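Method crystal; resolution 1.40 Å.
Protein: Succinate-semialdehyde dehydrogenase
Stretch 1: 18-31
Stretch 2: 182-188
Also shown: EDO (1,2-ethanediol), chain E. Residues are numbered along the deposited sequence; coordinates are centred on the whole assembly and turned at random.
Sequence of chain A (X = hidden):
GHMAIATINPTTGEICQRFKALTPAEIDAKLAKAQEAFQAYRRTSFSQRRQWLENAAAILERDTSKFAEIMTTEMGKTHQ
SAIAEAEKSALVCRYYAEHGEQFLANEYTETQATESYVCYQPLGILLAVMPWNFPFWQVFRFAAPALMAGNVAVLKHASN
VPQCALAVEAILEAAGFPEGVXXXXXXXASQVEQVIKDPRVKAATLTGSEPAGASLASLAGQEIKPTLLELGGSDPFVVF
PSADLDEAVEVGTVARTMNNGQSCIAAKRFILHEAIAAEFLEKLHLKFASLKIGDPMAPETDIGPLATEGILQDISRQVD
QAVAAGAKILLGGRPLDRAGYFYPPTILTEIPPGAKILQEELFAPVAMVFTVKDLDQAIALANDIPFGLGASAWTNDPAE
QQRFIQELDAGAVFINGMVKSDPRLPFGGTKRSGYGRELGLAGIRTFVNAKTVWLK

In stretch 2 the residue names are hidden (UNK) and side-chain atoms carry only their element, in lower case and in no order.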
# COMPACT_ATOMS: atom_id res chain seq x y z
N ARG A 18 30.54 -21.54 0.82
CA ARG A 18 29.25 -21.83 0.21
C ARG A 18 28.26 -22.28 1.26
O ARG A 18 28.64 -22.81 2.31
CB ARG A 18 29.36 -22.92 -0.84
CG ARG A 18 30.54 -22.78 -1.75
CD ARG A 18 30.54 -23.93 -2.75
NE ARG A 18 29.48 -23.78 -3.73
CZ ARG A 18 29.67 -23.29 -4.95
NH1 ARG A 18 30.88 -22.91 -5.33
NH2 ARG A 18 28.65 -23.18 -5.79
N PHE A 19 26.98 -22.06 0.97
CA PHE A 19 25.91 -22.38 1.90
C PHE A 19 24.83 -23.19 1.20
O PHE A 19 24.51 -22.96 0.03
CB PHE A 19 25.31 -21.09 2.48
CG PHE A 19 26.31 -20.26 3.24
CD1 PHE A 19 26.34 -20.29 4.63
CD2 PHE A 19 27.20 -19.44 2.57
CE1 PHE A 19 27.27 -19.52 5.33
CE2 PHE A 19 28.13 -18.68 3.27
CZ PHE A 19 28.16 -18.72 4.64
N LYS A 20 24.28 -24.16 1.92
CA LYS A 20 23.17 -24.96 1.43
C LYS A 20 21.89 -24.14 1.54
O LYS A 20 21.61 -23.55 2.58
CB LYS A 20 23.05 -26.24 2.26
CG LYS A 20 22.17 -27.33 1.66
CD LYS A 20 22.23 -28.61 2.50
CE LYS A 20 21.50 -29.77 1.83
NZ LYS A 20 20.04 -29.50 1.66
N ALA A 21 21.12 -24.09 0.46
CA ALA A 21 19.82 -23.44 0.50
C ALA A 21 18.85 -24.30 1.30
O ALA A 21 18.96 -25.53 1.32
CB ALA A 21 19.30 -23.23 -0.91
N LEU A 22 17.91 -23.65 1.97
CA LEU A 22 16.85 -24.38 2.65
C LEU A 22 15.98 -25.12 1.65
O LEU A 22 15.78 -24.67 0.52
CB LEU A 22 15.94 -23.41 3.41
CG LEU A 22 16.57 -22.57 4.52
CD1 LEU A 22 15.48 -21.73 5.16
CD2 LEU A 22 17.29 -23.44 5.55
N THR A 23 15.45 -26.26 2.06
CA THR A 23 14.44 -26.94 1.27
C THR A 23 13.06 -26.34 1.55
O THR A 23 12.87 -25.66 2.57
CB THR A 23 14.37 -28.43 1.63
OG1 THR A 23 13.93 -28.55 2.99
CG2 THR A 23 15.72 -29.11 1.45
N PRO A 24 12.09 -26.59 0.67
CA PRO A 24 10.71 -26.18 0.98
C PRO A 24 10.19 -26.66 2.34
O PRO A 24 9.49 -25.90 3.02
CB PRO A 24 9.91 -26.80 -0.17
CG PRO A 24 10.86 -26.73 -1.32
CD PRO A 24 12.23 -27.01 -0.74
N ALA A 25 10.53 -27.88 2.75
CA ALA A 25 10.11 -28.35 4.07
C ALA A 25 10.75 -27.53 5.19
O ALA A 25 10.10 -27.21 6.20
CB ALA A 25 10.45 -29.83 4.23
N GLU A 26 12.02 -27.17 5.02
CA GLU A 26 12.71 -26.34 6.01
C GLU A 26 12.12 -24.92 6.06
O GLU A 26 11.99 -24.34 7.14
CB GLU A 26 14.21 -26.31 5.72
CG GLU A 26 14.85 -27.67 6.00
CD GLU A 26 16.30 -27.76 5.59
OE1 GLU A 26 16.72 -27.13 4.60
OE2 GLU A 26 17.04 -28.51 6.27
N ILE A 27 11.76 -24.38 4.90
CA ILE A 27 11.10 -23.08 4.85
C ILE A 27 9.76 -23.15 5.59
O ILE A 27 9.45 -22.28 6.41
CB ILE A 27 10.87 -22.62 3.40
CG1 ILE A 27 12.21 -22.31 2.73
CG2 ILE A 27 9.97 -21.38 3.35
CD1 ILE A 27 12.10 -22.13 1.23
N ASP A 28 9.00 -24.20 5.33
CA ASP A 28 7.72 -24.41 6.00
C ASP A 28 7.88 -24.45 7.52
O ASP A 28 7.08 -23.86 8.24
CB ASP A 28 7.07 -25.69 5.49
CG ASP A 28 5.68 -25.89 6.06
OD1 ASP A 28 4.75 -25.24 5.55
OD2 ASP A 28 5.54 -26.69 7.01
N ALA A 29 8.91 -25.15 7.99
CA ALA A 29 9.16 -25.25 9.42
C ALA A 29 9.46 -23.88 10.02
O ALA A 29 9.01 -23.57 11.12
CB ALA A 29 10.29 -26.21 9.69
N LYS A 30 10.24 -23.08 9.30
CA LYS A 30 10.53 -21.73 9.78
C LYS A 30 9.29 -20.86 9.84
O LYS A 30 9.13 -20.07 10.76
CB LYS A 30 11.66 -21.09 8.96
CG LYS A 30 12.99 -21.81 9.19
CD LYS A 30 14.18 -20.93 8.90
CE LYS A 30 15.48 -21.69 9.10
NZ LYS A 30 16.12 -21.37 10.42
N LEU A 31 8.39 -21.01 8.87
CA LEU A 31 7.13 -20.26 8.89
C LEU A 31 6.21 -20.73 10.02
O LEU A 31 5.57 -19.90 10.68
CB LEU A 31 6.44 -20.33 7.53
CG LEU A 31 7.26 -19.69 6.40
CD1 LEU A 31 6.56 -19.86 5.06
CD2 LEU A 31 7.53 -18.22 6.68
N UNK A 182 12.63 -13.15 14.37
CA UNK A 182 13.34 -12.78 13.15
C UNK A 182 14.11 -13.99 12.67
O UNK A 182 14.87 -14.59 13.43
c UNK A 182 15.15 -9.53 10.34
c UNK A 182 14.31 -11.61 13.40
c UNK A 182 14.99 -11.13 12.14
c UNK A 182 16.08 -11.81 11.60
c UNK A 182 16.23 -10.23 9.81
c UNK A 182 14.54 -9.99 11.50
c UNK A 182 16.70 -11.37 10.43
N UNK A 183 13.93 -14.35 11.40
CA UNK A 183 14.66 -15.49 10.85
C UNK A 183 15.20 -15.17 9.48
O UNK A 183 14.47 -14.73 8.60
o UNK A 183 12.82 -19.64 11.99
c UNK A 183 12.39 -18.48 11.93
n UNK A 183 11.12 -18.21 11.69
c UNK A 183 13.31 -17.29 12.11
c UNK A 183 13.77 -16.74 10.76
N UNK A 184 16.49 -15.41 9.32
CA UNK A 184 17.13 -15.35 8.01
C UNK A 184 16.89 -16.64 7.25
O UNK A 184 17.14 -17.74 7.76
c UNK A 184 19.40 -15.40 6.90
o UNK A 184 18.81 -13.75 8.59
c UNK A 184 18.63 -15.12 8.19
N UNK A 185 16.39 -16.50 6.03
CA UNK A 185 16.17 -17.64 5.14
C UNK A 185 17.26 -17.66 4.09
O UNK A 185 17.31 -16.78 3.22
c UNK A 185 12.32 -17.29 4.52
c UNK A 185 13.47 -18.41 6.43
c UNK A 185 14.80 -17.55 4.46
c UNK A 185 13.58 -17.33 5.36
N UNK A 186 18.13 -18.66 4.16
CA UNK A 186 19.15 -18.84 3.12
C UNK A 186 18.48 -19.53 1.94
O UNK A 186 18.51 -20.75 1.83
c UNK A 186 22.39 -19.83 5.08
c UNK A 186 21.16 -18.96 4.74
c UNK A 186 21.58 -17.56 4.35
c UNK A 186 20.34 -19.65 3.65
N UNK A 187 17.84 -18.73 1.10
CA UNK A 187 17.09 -19.24 -0.04
C UNK A 187 17.31 -18.38 -1.27
O UNK A 187 17.66 -17.20 -1.15
c UNK A 187 13.44 -17.95 0.71
c UNK A 187 14.96 -17.94 0.50
c UNK A 187 15.30 -20.28 1.42
c UNK A 187 15.57 -19.33 0.26
N UNK A 188 17.11 -18.98 -2.44
CA UNK A 188 17.27 -18.27 -3.69
C UNK A 188 16.00 -17.58 -4.13
O UNK A 188 14.93 -17.76 -3.53
C1 EDO E . 16.70 -14.18 16.19
O1 EDO E . 16.74 -15.50 16.75
C2 EDO E . 15.63 -13.35 16.88
O2 EDO E . 14.34 -13.93 16.70
O HOH W 1 16.74 -18.69 10.35

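Position 182 carries seven side-chain carbons, one followed by a closed ring of six, with no oxygen on the ring. That is phenylalanine. Phe182 stays out of reach of stretch 1; its backbone N instead donates to O2 of the ethanediol at 3.0 Å.

Position 183 has three carbons in a row, the third bearing one oxygen and one nitrogen. The nitrogen lies 2.9 Å from Lys30 O, and a carbonyl oxygen can only accept, so the partner must be a donor. A terminal amide on a chain of this length is glutamine. The bond from Gln183 NE2 to Lys30 O is nearly straight, at 162°, while OE1 sits 3.5 Å from Lys30 CG.

At position 184 one carbon carries an oxygen and a second carbon, the pattern of threonine. The CA-to-CB bond of Thr184 points away from stretch 1, and OG1 is hydrogen-bonded elsewhere in the structure. Its backbone serves the contact: a water accepts from Lys30 NZ at 2.8 Å and donates to Thr184 O at 2.8 Å.

Position 185 shows four carbons forked at the second, one terminal carbon lying 3.6 Å from Lys30 CD and 4.1 Å from Leu22 CD1; this is leucine rather than isoleucine. CA-to-CB of Leu185 points sideways, but the end of the side chain comes nearer, and the carbon that makes both contacts is CD2.

Position 186 repeats the four carbons and the fork at the second, with a terminal carbon 4.0 Å from Phe19 CD1, again leucine. That carbon, Leu186 CD1, approaches the ring obliquely. Leu186 O accepts from Leu22 N at 3.0 Å and 162°, and also receives a CA-H...O contact from Ala21 CA at 3.3 Å.

Position 187 has four carbons forked at the first, one arm two carbons long; the one-carbon arm lies 3.8 Å from Leu22 CB and 3.7 Å from Ile27 CD1. This is isoleucine, and the short arm of Ile187 is CG2.

Position 188 has no side-chain atoms and is glycine. No atom of stretch 1 lies within 5.5 Å of an ideal CB on Gly188, so crowding from that side does not explain its absence.

The contact, burying 494 Å² in total, combines two direct hydrogen bonds with apolar packing. Helix 24-31 runs nearly antiparallel to strand 182-185, at 169°, with the axes 10.3 Å apart at closest approach; side chains and a water bridge that gap. The loop before the helix comes closer, Ala21 CA lying 5.0 Å from Ile187 CA, which permits direct backbone pairing through Leu22 N.

Stretch 2, residues 182-188: FQTLLIG
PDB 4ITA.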